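Local atomic coordinates of actinorhodin polyketide putative beta-ketoacyl synthase 2 (Streptomyces coelicolor A3, PDB entry 1TQY), a protein that probably acts as the chain length factor partner of a ketosynthase, helping to set polyketide chain length in the biosynthesis of the antibiotic actinorhodin. Residues Val351-Ser356 and Ala392-Arg397; Thr369-Pro372 and Gly376-Leu379; Arg318-Val323 and Glu327-Thr332; Pro74-Ser79 and Thr149-Ile154. One frame throughout, in Å; residues are numbered along the deposited sequence.

Contact 1: residues Val351-Ser356 and Ala392-Arg397; sequences VTALMS and ALVLAR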
loop_
_atom_site.group_PDB
_atom_site.type_symbol
_atom_site.label_atom_id
_atom_site.label_comp_id
_atom_site.label_asym_id
_atom_site.label_seq_id
_atom_site.Cartn_x
_atom_site.Cartn_y
_atom_site.Cartn_z
ATOM N N VAL B 351 -0.954 -20.219 -4.911
ATOM C CA VAL B 351 -0.791 -21.449 -4.148
ATOM C C VAL B 351 -1.487 -22.596 -4.866
ATOM O O VAL B 351 -0.946 -23.695 -4.991
ATOM C CB VAL B 351 -1.398 -21.323 -2.730
ATOM C CG1 VAL B 351 -1.413 -22.689 -2.042
ATOM C CG2 VAL B 351 -0.594 -20.342 -1.903
ATOM N N THR B 352 -2.698 -22.336 -5.345
ATOM C CA THR B 352 -3.471 -23.357 -6.038
ATOM C C THR B 352 -2.755 -23.803 -7.315
ATOM O O THR B 352 -2.725 -24.998 -7.626
ATOM C CB THR B 352 -4.878 -22.827 -6.343
ATOM O OG1 THR B 352 -5.436 -22.275 -5.140
ATOM C CG2 THR B 352 -5.780 -23.944 -6.823
ATOM N N ALA B 353 -2.153 -22.854 -8.028
ATOM C CA ALA B 353 -1.419 -23.159 -9.259
ATOM C C ALA B 353 -0.171 -24.001 -8.974
ATOM O O ALA B 353 0.073 -25.014 -9.641
ATOM C CB ALA B 353 -1.028 -21.867 -9.962
ATOM N N LEU B 354 0.610 -23.595 -7.973
ATOM C CA LEU B 354 1.831 -24.331 -7.615
ATOM C C LEU B 354 1.513 -25.783 -7.255
ATOM O O LEU B 354 2.263 -26.703 -7.588
ATOM C CB LEU B 354 2.545 -23.642 -6.440
ATOM C CG LEU B 354 3.217 -22.311 -6.815
ATOM C CD1 LEU B 354 3.577 -21.497 -5.577
ATOM C CD2 LEU B 354 4.444 -22.616 -7.649
ATOM N N MET B 355 0.386 -25.973 -6.576
ATOM C CA MET B 355 -0.060 -27.291 -6.162
ATOM C C MET B 355 -0.448 -28.130 -7.367
ATOM O O MET B 355 -0.276 -29.352 -7.381
ATOM C CB MET B 355 -1.249 -27.163 -5.210
ATOM C CG MET B 355 -0.857 -26.778 -3.791
ATOM S SD MET B 355 -0.132 -28.188 -2.909
ATOM C CE MET B 355 1.530 -28.083 -3.427
ATOM N N SER B 356 -0.991 -27.462 -8.375
ATOM C CA SER B 356 -1.394 -28.133 -9.594
ATOM C C SER B 356 -0.127 -28.604 -10.291
ATOM O O SER B 356 -0.045 -29.739 -10.760
ATOM C CB SER B 356 -2.182 -27.165 -10.481
ATOM O OG SER B 356 -3.394 -26.791 -9.846
ATOM N N ALA B 392 2.470 -22.315 -15.302
ATOM C CA ALA B 392 1.143 -21.774 -15.118
ATOM C C ALA B 392 1.177 -20.260 -15.129
ATOM O O ALA B 392 2.156 -19.655 -14.687
ATOM C CB ALA B 392 0.562 -22.265 -13.796
ATOM N N LEU B 393 0.120 -19.655 -15.670
ATOM C CA LEU B 393 -0.017 -18.200 -15.690
ATOM C C LEU B 393 -1.174 -17.900 -14.734
ATOM O O LEU B 393 -2.220 -18.548 -14.795
ATOM C CB LEU B 393 -0.366 -17.675 -17.098
ATOM C CG LEU B 393 -0.741 -16.182 -17.153
ATOM C CD1 LEU B 393 0.497 -15.334 -16.950
ATOM C CD2 LEU B 393 -1.399 -15.831 -18.502
ATOM N N VAL B 394 -0.968 -16.943 -13.835
ATOM C CA VAL B 394 -1.986 -16.535 -12.868
ATOM C C VAL B 394 -2.331 -15.080 -13.164
ATOM O O VAL B 394 -1.443 -14.250 -13.352
ATOM C CB VAL B 394 -1.476 -16.669 -11.405
ATOM C CG1 VAL B 394 -2.554 -16.195 -10.419
ATOM C CG2 VAL B 394 -1.123 -18.129 -11.113
ATOM N N LEU B 395 -3.625 -14.782 -13.211
ATOM C CA LEU B 395 -4.117 -13.440 -13.525
ATOM C C LEU B 395 -4.990 -12.854 -12.423
ATOM O O LEU B 395 -5.735 -13.574 -11.763
ATOM C CB LEU B 395 -4.948 -13.500 -14.804
ATOM C CG LEU B 395 -4.225 -14.072 -16.018
ATOM C CD1 LEU B 395 -5.141 -14.065 -17.224
ATOM C CD2 LEU B 395 -2.983 -13.238 -16.273
ATOM N N ALA B 396 -4.923 -11.542 -12.242
ATOM C CA ALA B 396 -5.756 -10.901 -11.235
ATOM C C ALA B 396 -6.040 -9.485 -11.680
ATOM O O ALA B 396 -5.180 -8.839 -12.262
ATOM C CB ALA B 396 -5.046 -10.879 -9.883
ATOM N N ARG B 397 -7.258 -9.006 -11.454
ATOM C CA ARG B 397 -7.554 -7.629 -11.817
ATOM C C ARG B 397 -8.117 -6.941 -10.609
ATOM O O ARG B 397 -8.694 -7.573 -9.733
ATOM C CB ARG B 397 -8.580 -7.529 -12.941
ATOM C CG ARG B 397 -8.190 -8.247 -14.196
ATOM C CD ARG B 397 -9.298 -9.200 -14.577
ATOM N NE ARG B 397 -10.142 -8.627 -15.602
ATOM C CZ ARG B 397 -11.273 -9.163 -16.049
ATOM N NH1 ARG B 397 -11.741 -10.310 -15.563
ATOM N NH2 ARG B 397 -11.917 -8.541 -17.015
#
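A353 presses its methyl against the strand 392-397 through two apolar contacts. A353 CB lies 3.9 Å from V394 CG2. The same CB is 4.2 Å from A392 CB. Both strand residues direct CB at the helix, and L393 between them points the other way. V394 holds CG1 anti to its own nitrogen (chi1 178°), which places CG2 beside that nitrogen and against the A353 methyl. The small alanines let the backbones come close: A353 CA and A392 CA are 6.5 Å apart. All three residues are buried, and only methyl groups touch.

No hydrogen bond crosses the contact. Within the helix, T352 O takes two donors from S356, which reach it from opposite faces of the carbonyl plane. S356 OG is 2.9 Å from T352 O and tilted 31° out of that plane. S356 N is 3.1 Å from T352 O in the regular helical bond. T352 OG1 is hydrogen-bonded to Y29 OH and L348 O.

Around this core, F303 of strand 301-303 and L408 of strand 402-410 also touch A353. Their strands flank 391-398 on its two sides. L393 and L395 pack on helix 310-324, so the strand is sandwiched between that helix and helix 345-359, as in the layered thiolase fold.

Contact 2: residues Thr369-Pro372 and Gly376-Leu379; sequences TSVP and GIDL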
loop_
_atom_site.group_PDB
_atom_site.type_symbol
_atom_site.label_atom_id
_atom_site.label_comp_id
_atom_site.label_asym_id
_atom_site.label_seq_id
_atom_site.Cartn_x
_atom_site.Cartn_y
_atom_site.Cartn_z
ATOM N N THR B 369 -21.520 -24.436 -15.551
ATOM C CA THR B 369 -22.022 -25.570 -16.320
ATOM C C THR B 369 -22.104 -25.255 -17.809
ATOM O O THR B 369 -21.994 -26.158 -18.631
ATOM C CB THR B 369 -23.419 -26.007 -15.845
ATOM O OG1 THR B 369 -24.327 -24.906 -15.975
ATOM C CG2 THR B 369 -23.373 -26.453 -14.389
ATOM N N SER B 370 -22.320 -23.991 -18.175
ATOM C CA SER B 370 -22.368 -23.657 -19.604
ATOM C C SER B 370 -21.610 -22.386 -19.952
ATOM O O SER B 370 -22.003 -21.276 -19.595
ATOM C CB SER B 370 -23.817 -23.576 -20.125
ATOM O OG SER B 370 -24.536 -22.487 -19.582
ATOM N N VAL B 371 -20.505 -22.576 -20.658
ATOM C CA VAL B 371 -19.660 -21.474 -21.072
ATOM C C VAL B 371 -20.032 -21.027 -22.489
ATOM O O VAL B 371 -20.022 -21.830 -23.423
ATOM C CB VAL B 371 -18.169 -21.892 -21.040
ATOM C CG1 VAL B 371 -17.287 -20.770 -21.557
ATOM C CG2 VAL B 371 -17.778 -22.266 -19.612
ATOM N N PRO B 372 -20.395 -19.743 -22.654
ATOM C CA PRO B 372 -20.770 -19.173 -23.950
ATOM C C PRO B 372 -19.655 -19.346 -24.976
ATOM O O PRO B 372 -18.483 -19.083 -24.680
ATOM C CB PRO B 372 -20.995 -17.701 -23.631
ATOM C CG PRO B 372 -21.441 -17.719 -22.214
ATOM C CD PRO B 372 -20.569 -18.765 -21.570
ATOM N N GLY B 376 -14.857 -18.341 -26.069
ATOM C CA GLY B 376 -13.836 -19.144 -26.717
ATOM C C GLY B 376 -12.739 -19.622 -25.781
ATOM O O GLY B 376 -11.565 -19.407 -26.048
ATOM N N ILE B 377 -13.103 -20.272 -24.681
ATOM C CA ILE B 377 -12.084 -20.749 -23.760
ATOM C C ILE B 377 -12.256 -22.223 -23.432
ATOM O O ILE B 377 -13.360 -22.762 -23.505
ATOM C CB ILE B 377 -12.090 -19.964 -22.435
ATOM C CG1 ILE B 377 -13.439 -20.121 -21.740
ATOM C CG2 ILE B 377 -11.791 -18.494 -22.704
ATOM C CD1 ILE B 377 -13.485 -19.475 -20.365
ATOM N N ASP B 378 -11.155 -22.881 -23.089
ATOM C CA ASP B 378 -11.195 -24.287 -22.711
ATOM C C ASP B 378 -11.193 -24.323 -21.179
ATOM O O ASP B 378 -10.132 -24.403 -20.568
ATOM C CB ASP B 378 -9.963 -25.012 -23.274
ATOM C CG ASP B 378 -9.883 -26.471 -22.832
ATOM O OD1 ASP B 378 -10.910 -27.031 -22.393
ATOM O OD2 ASP B 378 -8.793 -27.065 -22.938
ATOM N N LEU B 379 -12.374 -24.243 -20.563
ATOM C CA LEU B 379 -12.481 -24.255 -19.096
ATOM C C LEU B 379 -12.425 -25.647 -18.486
ATOM O O LEU B 379 -13.055 -26.569 -18.990
ATOM C CB LEU B 379 -13.790 -23.611 -18.628
ATOM C CG LEU B 379 -13.779 -22.231 -17.967
ATOM C CD1 LEU B 379 -15.127 -22.024 -17.272
ATOM C CD2 LEU B 379 -12.653 -22.117 -16.955
#
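V371 meets I377 and L379 without any flat side-chain group between them, so there is no ring or amide face to stack on. D378 turns its CB away from 369-372, and its carboxylate OD2 forms a salt bridge with R385 NH1. Peptide groups come near each other at P372 and G376, but P372 O is 4.0 Å from G376 N, too long for a hydrogen bond.

The contact is carried by the two methyls of V371, each with its own partner. V371 CG1 sits 3.9 Å from I377 CG1. It also reaches the end of that chain, with V371 CG1 4.2 Å from I377 CD1. V371 CG2 is 3.5 Å from L379 CD1, a tight approach for two methyls. The V371 side chain runs at about a right angle to both partners. With CG1 of V371 anti to the backbone nitrogen (chi1 176°), its two methyls fork between I377 and L379. L379 has a chi1 of -107°, away from the staggered values, which hints at some strain where the packing is closest.

T369 N and S370 N both bond to D227 OD1, which ties this part of the loop down. The loop thus folds back and rests V371 on I377 and L379, in and just before the short, weakly bonded strand 378-379. That strand runs parallel to strand 330-332. Within the chain this is an outer strand of the C-terminal half of a thiolase-like ketosynthase fold.

Contact 3: residues Arg318-Val323 and Glu327-Thr332; sequences RAIGRV and EGVPVT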
loop_
_atom_site.group_PDB
_atom_site.type_symbol
_atom_site.label_atom_id
_atom_site.label_comp_id
_atom_site.label_asym_id
_atom_site.label_seq_id
_atom_site.Cartn_x
_atom_site.Cartn_y
_atom_site.Cartn_z
ATOM N N ARG B 318 -11.284 -12.657 -23.778
ATOM C CA ARG B 318 -10.780 -12.063 -25.001
ATOM C C ARG B 318 -9.262 -11.842 -24.899
ATOM O O ARG B 318 -8.530 -12.118 -25.850
ATOM C CB ARG B 318 -11.543 -10.761 -25.263
ATOM C CG ARG B 318 -11.459 -10.211 -26.668
ATOM C CD ARG B 318 -12.706 -9.382 -26.983
ATOM N NE ARG B 318 -12.960 -8.340 -25.992
ATOM C CZ ARG B 318 -14.118 -8.159 -25.357
ATOM N NH1 ARG B 318 -15.149 -8.954 -25.599
ATOM N NH2 ARG B 318 -14.250 -7.175 -24.476
ATOM N N ALA B 319 -8.774 -11.381 -23.747
ATOM C CA ALA B 319 -7.338 -11.169 -23.605
ATOM C C ALA B 319 -6.610 -12.504 -23.642
ATOM O O ALA B 319 -5.572 -12.640 -24.298
ATOM C CB ALA B 319 -7.020 -10.423 -22.305
ATOM N N ILE B 320 -7.141 -13.497 -22.940
ATOM C CA ILE B 320 -6.515 -14.822 -22.937
ATOM C C ILE B 320 -6.487 -15.381 -24.369
ATOM O O ILE B 320 -5.467 -15.906 -24.819
ATOM C CB ILE B 320 -7.276 -15.798 -22.000
ATOM C CG1 ILE B 320 -7.211 -15.278 -20.560
ATOM C CG2 ILE B 320 -6.653 -17.193 -22.070
ATOM C CD1 ILE B 320 -8.023 -16.077 -19.564
ATOM N N GLY B 321 -7.601 -15.248 -25.089
ATOM C CA GLY B 321 -7.665 -15.746 -26.456
ATOM C C GLY B 321 -6.640 -15.105 -27.377
ATOM O O GLY B 321 -6.033 -15.773 -28.219
ATOM N N ARG B 322 -6.445 -13.802 -27.216
ATOM C CA ARG B 322 -5.487 -13.076 -28.034
ATOM C C ARG B 322 -4.047 -13.517 -27.790
ATOM O O ARG B 322 -3.210 -13.449 -28.690
ATOM C CB ARG B 322 -5.636 -11.569 -27.800
ATOM C CG ARG B 322 -6.970 -11.054 -28.302
ATOM C CD ARG B 322 -7.244 -9.593 -27.963
ATOM N NE ARG B 322 -8.503 -9.167 -28.580
ATOM C CZ ARG B 322 -9.089 -7.993 -28.381
ATOM N NH1 ARG B 322 -8.530 -7.103 -27.571
ATOM N NH2 ARG B 322 -10.245 -7.723 -28.977
ATOM N N VAL B 323 -3.751 -13.990 -26.588
ATOM C CA VAL B 323 -2.388 -14.427 -26.307
ATOM C C VAL B 323 -2.149 -15.902 -26.646
ATOM O O VAL B 323 -1.154 -16.241 -27.289
ATOM C CB VAL B 323 -2.013 -14.182 -24.823
ATOM C CG1 VAL B 323 -0.604 -14.707 -24.535
ATOM C CG2 VAL B 323 -2.096 -12.701 -24.516
ATOM N N GLU B 327 -9.617 -21.213 -27.078
ATOM C CA GLU B 327 -9.539 -22.597 -26.602
ATOM C C GLU B 327 -8.072 -23.075 -26.710
ATOM O O GLU B 327 -7.790 -24.277 -26.714
ATOM C CB GLU B 327 -10.437 -23.535 -27.425
ATOM C CG GLU B 327 -11.935 -23.279 -27.363
ATOM C CD GLU B 327 -12.414 -22.254 -28.400
ATOM O OE1 GLU B 327 -11.699 -22.047 -29.409
ATOM O OE2 GLU B 327 -13.510 -21.675 -28.213
ATOM N N GLY B 328 -7.144 -22.124 -26.796
ATOM C CA GLY B 328 -5.732 -22.454 -26.948
ATOM C C GLY B 328 -4.962 -22.905 -25.713
ATOM O O GLY B 328 -3.800 -23.299 -25.812
ATOM N N VAL B 329 -5.598 -22.852 -24.551
ATOM C CA VAL B 329 -4.935 -23.255 -23.330
ATOM C C VAL B 329 -5.966 -23.533 -22.251
ATOM O O VAL B 329 -7.005 -22.883 -22.191
ATOM C CB VAL B 329 -3.925 -22.149 -22.875
ATOM C CG1 VAL B 329 -4.669 -20.850 -22.571
ATOM C CG2 VAL B 329 -3.114 -22.623 -21.684
ATOM N N PRO B 330 -5.714 -24.550 -21.413
ATOM C CA PRO B 330 -6.665 -24.863 -20.348
ATOM C C PRO B 330 -6.837 -23.644 -19.463
ATOM O O PRO B 330 -5.860 -22.977 -19.127
ATOM C CB PRO B 330 -5.987 -26.012 -19.608
ATOM C CG PRO B 330 -5.291 -26.742 -20.722
ATOM C CD PRO B 330 -4.678 -25.595 -21.520
ATOM N N VAL B 331 -8.072 -23.334 -19.108
ATOM C CA VAL B 331 -8.315 -22.197 -18.237
ATOM C C VAL B 331 -9.074 -22.743 -17.045
ATOM O O VAL B 331 -9.882 -23.658 -17.187
ATOM C CB VAL B 331 -9.183 -21.110 -18.911
ATOM C CG1 VAL B 331 -9.466 -19.982 -17.914
ATOM C CG2 VAL B 331 -8.473 -20.556 -20.136
ATOM N N THR B 332 -8.810 -22.198 -15.866
ATOM C CA THR B 332 -9.514 -22.652 -14.679
ATOM C C THR B 332 -9.703 -21.524 -13.674
ATOM O O THR B 332 -8.945 -20.555 -13.653
ATOM C CB THR B 332 -8.797 -23.862 -14.024
ATOM O OG1 THR B 332 -9.599 -24.344 -12.941
ATOM C CG2 THR B 332 -7.437 -23.464 -13.480
#
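I320 of the helix meets V329 and V331, next to T332, whose OG1 is gripped by two groups. T332 OG1 is hydrogen-bonded to A363 O and to T365 OG1. V331 N is probably hydrogen-bonded to D378 O of the neighbouring parallel strand. E327 N is probably hydrogen-bonded to G376 O in the adjoining loops. No hydrogen bond joins the helix segment 318-323 to the segment 327-332.

Between those segments the meeting is apolar and runs through one branch of I320. I320 CG2 is 4.2 Å from V329 CG1. The same I320 CG2 is 4.3 Å from V331 CG2. With CG1 beside the backbone nitrogen (chi1 -62°), CG2 of I320 stands anti to that nitrogen and reaches toward the two valines. V329 places CG1 between its nitrogen and carbonyl carbon (chi1 62°) and crosses I320 at about a right angle. I320 points at the strand side, and V329 and V331 point at the helix; all three are buried.

I320 and V329 also rest on V302 of strand 301-303. Strand 301-303, helix 310-324 and strand 330-332 make a beta-alpha-beta crossover. V323 faces another neighbour, helix 281-292.

P330, V331 and T332 bond through their backbones to neighbouring strands, while branched aliphatic groups meet the helix. Holding helix to strand therefore rests on loose van der Waals contact and exclusion of water, without directional bonds between the two.

Contact 4: residues Pro74-Ser79 and Thr149-Ile154; sequences PQTDPS and TGQISI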
loop_
_atom_site.group_PDB
_atom_site.type_symbol
_atom_site.label_atom_id
_atom_site.label_comp_id
_atom_site.label_asym_id
_atom_site.label_seq_id
_atom_site.Cartn_x
_atom_site.Cartn_y
_atom_site.Cartn_z
ATOM N N PRO B 74 -6.626 -8.650 21.541
ATOM C CA PRO B 74 -7.246 -7.338 21.776
ATOM C C PRO B 74 -6.963 -6.292 20.700
ATOM O O PRO B 74 -7.772 -5.400 20.458
ATOM C CB PRO B 74 -6.642 -6.886 23.109
ATOM C CG PRO B 74 -6.091 -8.131 23.722
ATOM C CD PRO B 74 -5.614 -8.945 22.568
ATOM N N GLN B 75 -5.799 -6.398 20.066
ATOM C CA GLN B 75 -5.371 -5.418 19.071
ATOM C C GLN B 75 -5.435 -5.852 17.612
ATOM O O GLN B 75 -5.011 -5.109 16.726
ATOM C CB GLN B 75 -3.934 -4.974 19.382
ATOM C CG GLN B 75 -2.905 -6.110 19.319
ATOM C CD GLN B 75 -1.476 -5.638 19.518
ATOM O OE1 GLN B 75 -1.052 -5.352 20.635
ATOM N NE2 GLN B 75 -0.727 -5.557 18.429
ATOM N N THR B 76 -5.977 -7.032 17.348
ATOM C CA THR B 76 -6.043 -7.510 15.981
ATOM C C THR B 76 -7.446 -7.716 15.427
ATOM O O THR B 76 -8.360 -8.183 16.116
ATOM C CB THR B 76 -5.255 -8.814 15.833
ATOM O OG1 THR B 76 -5.698 -9.748 16.824
ATOM C CG2 THR B 76 -3.768 -8.548 16.010
ATOM N N ASP B 77 -7.586 -7.344 14.159
ATOM C CA ASP B 77 -8.829 -7.464 13.411
ATOM C C ASP B 77 -8.899 -8.905 12.918
ATOM O O ASP B 77 -7.881 -9.602 12.889
ATOM C CB ASP B 77 -8.771 -6.520 12.199
ATOM C CG ASP B 77 -10.023 -6.593 11.327
ATOM O OD1 ASP B 77 -11.037 -5.975 11.713
ATOM O OD2 ASP B 77 -9.988 -7.281 10.276
ATOM N N PRO B 78 -10.093 -9.376 12.527
ATOM C CA PRO B 78 -10.161 -10.757 12.043
ATOM C C PRO B 78 -9.177 -11.010 10.903
ATOM O O PRO B 78 -8.513 -12.054 10.863
ATOM C CB PRO B 78 -11.603 -10.893 11.583
ATOM C CG PRO B 78 -12.328 -10.067 12.575
ATOM C CD PRO B 78 -11.442 -8.829 12.734
ATOM N N SER B 79 -9.086 -10.063 9.978
ATOM C CA SER B 79 -8.167 -10.214 8.843
ATOM C C SER B 79 -6.716 -10.413 9.299
ATOM O O SER B 79 -6.007 -11.269 8.773
ATOM C CB SER B 79 -8.232 -8.988 7.922
ATOM O OG SER B 79 -7.787 -7.831 8.601
ATOM N N THR B 149 1.617 -6.203 7.565
ATOM C CA THR B 149 3.049 -6.287 7.317
ATOM C C THR B 149 3.769 -6.041 8.648
ATOM O O THR B 149 4.642 -6.814 9.047
ATOM C CB THR B 149 3.506 -5.260 6.259
ATOM O OG1 THR B 149 3.050 -5.679 4.966
ATOM C CG2 THR B 149 5.017 -5.154 6.231
ATOM N N GLY B 150 3.367 -4.983 9.340
ATOM C CA GLY B 150 3.968 -4.662 10.620
ATOM C C GLY B 150 3.807 -5.735 11.686
ATOM O O GLY B 150 4.728 -5.968 12.468
ATOM N N GLN B 151 2.647 -6.386 11.738
ATOM C CA GLN B 151 2.417 -7.427 12.737
ATOM C C GLN B 151 3.203 -8.685 12.404
ATOM O O GLN B 151 3.743 -9.342 13.294
ATOM C CB GLN B 151 0.923 -7.766 12.854
ATOM C CG GLN B 151 0.053 -6.676 13.488
ATOM C CD GLN B 151 0.258 -6.524 14.998
ATOM O OE1 GLN B 151 -0.517 -5.838 15.670
ATOM N NE2 GLN B 151 1.298 -7.159 15.532
ATOM N N ILE B 152 3.270 -9.040 11.124
ATOM C CA ILE B 152 4.030 -10.225 10.741
ATOM C C ILE B 152 5.514 -9.950 11.041
ATOM O O ILE B 152 6.220 -10.804 11.592
ATOM C CB ILE B 152 3.807 -10.554 9.245
ATOM C CG1 ILE B 152 2.364 -11.061 9.055
ATOM C CG2 ILE B 152 4.801 -11.587 8.774
ATOM C CD1 ILE B 152 1.958 -11.288 7.610
ATOM N N SER B 153 5.961 -8.743 10.711
ATOM C CA SER B 153 7.348 -8.314 10.939
ATOM C C SER B 153 7.766 -8.457 12.406
ATOM O O SER B 153 8.787 -9.072 12.723
ATOM C CB SER B 153 7.505 -6.851 10.503
ATOM O OG SER B 153 8.630 -6.242 11.114
ATOM N N ILE B 154 6.969 -7.869 13.289
ATOM C CA ILE B 154 7.221 -7.898 14.725
ATOM C C ILE B 154 7.186 -9.303 15.315
ATOM O O ILE B 154 8.027 -9.662 16.140
ATOM C CB ILE B 154 6.178 -7.041 15.469
ATOM C CG1 ILE B 154 6.329 -5.582 15.052
ATOM C CG2 ILE B 154 6.343 -7.185 16.980
ATOM C CD1 ILE B 154 5.279 -4.693 15.627
HETATM O O HOH W 1 -3.290 -4.923 14.479
HETATM O O HOH W 2 1.791 -6.126 18.057
#
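The backbone at Q75 and T76 passes beside the helix segment 149-154, with T76 CA 9.1 Å from Q151 CA. This stretch leads into helix 78-93, and the motif at its start is an N-cap formed by D77. The contact itself is a glutamine pair bridged by water, in the N-terminal half of the ketosynthase fold.

Q75 NE2 donates to Q151 OE1 at 2.8 Å. The donor lies in the carbonyl plane of Q151, on a lone pair, and Q151 OE1 lies in the amide plane of Q75. The bond is still bent, with an N-H...O angle of 137°. The two amide planes are turned 52° apart. Q75 is extended beyond CG, while Q151 bends back at chi2 (-73°) to bring its amide to Q75.

Two waters complete the link. One donates to Q75 O, at 2.8 Å, and also to Q151 OE1. The other accepts from Q75 NE2 at 2.6 Å and from Q151 NE2 at 2.8 Å. Q75 NE2, Q151 NE2 and Q151 OE1 each gain a water partner, which probably helps fix the rotation of the Q151 amide. T76 CG2 flanks Q151 OE1 at 4.2 Å. T76 OG1 turns elsewhere, to L72 O and R81 NE. F141 touches both glutamines, and an apolar side chain of the partner subunit packs on Q151.

At the cap, D77 OD2 receives S79 N at 2.9 Å and S79 OG at 2.8 Å, from opposite faces of the carboxylate plane.

Along the chain contact 4 comes first, then contact 3, then contact 1, with contact 2 nested inside the loop that contact 1 closes. Contacts 1, 2 and 3 all reach the sheet of the C-terminal half. Contacts 2 and 3 have centres 11 Å apart and are joined through the neighbouring strands 378-379 and 330-332. Contacts 1 and 3 are 14 Å apart between centres and touch where L395 CD1 meets I320 CG1 at 4.1 Å. Contact 4 stands apart in the N-terminal half, its centre about 41 Å from that of contact 2. It alone of the four touches the partner subunit, so the set spans subunit interface, core and outer sheet edge.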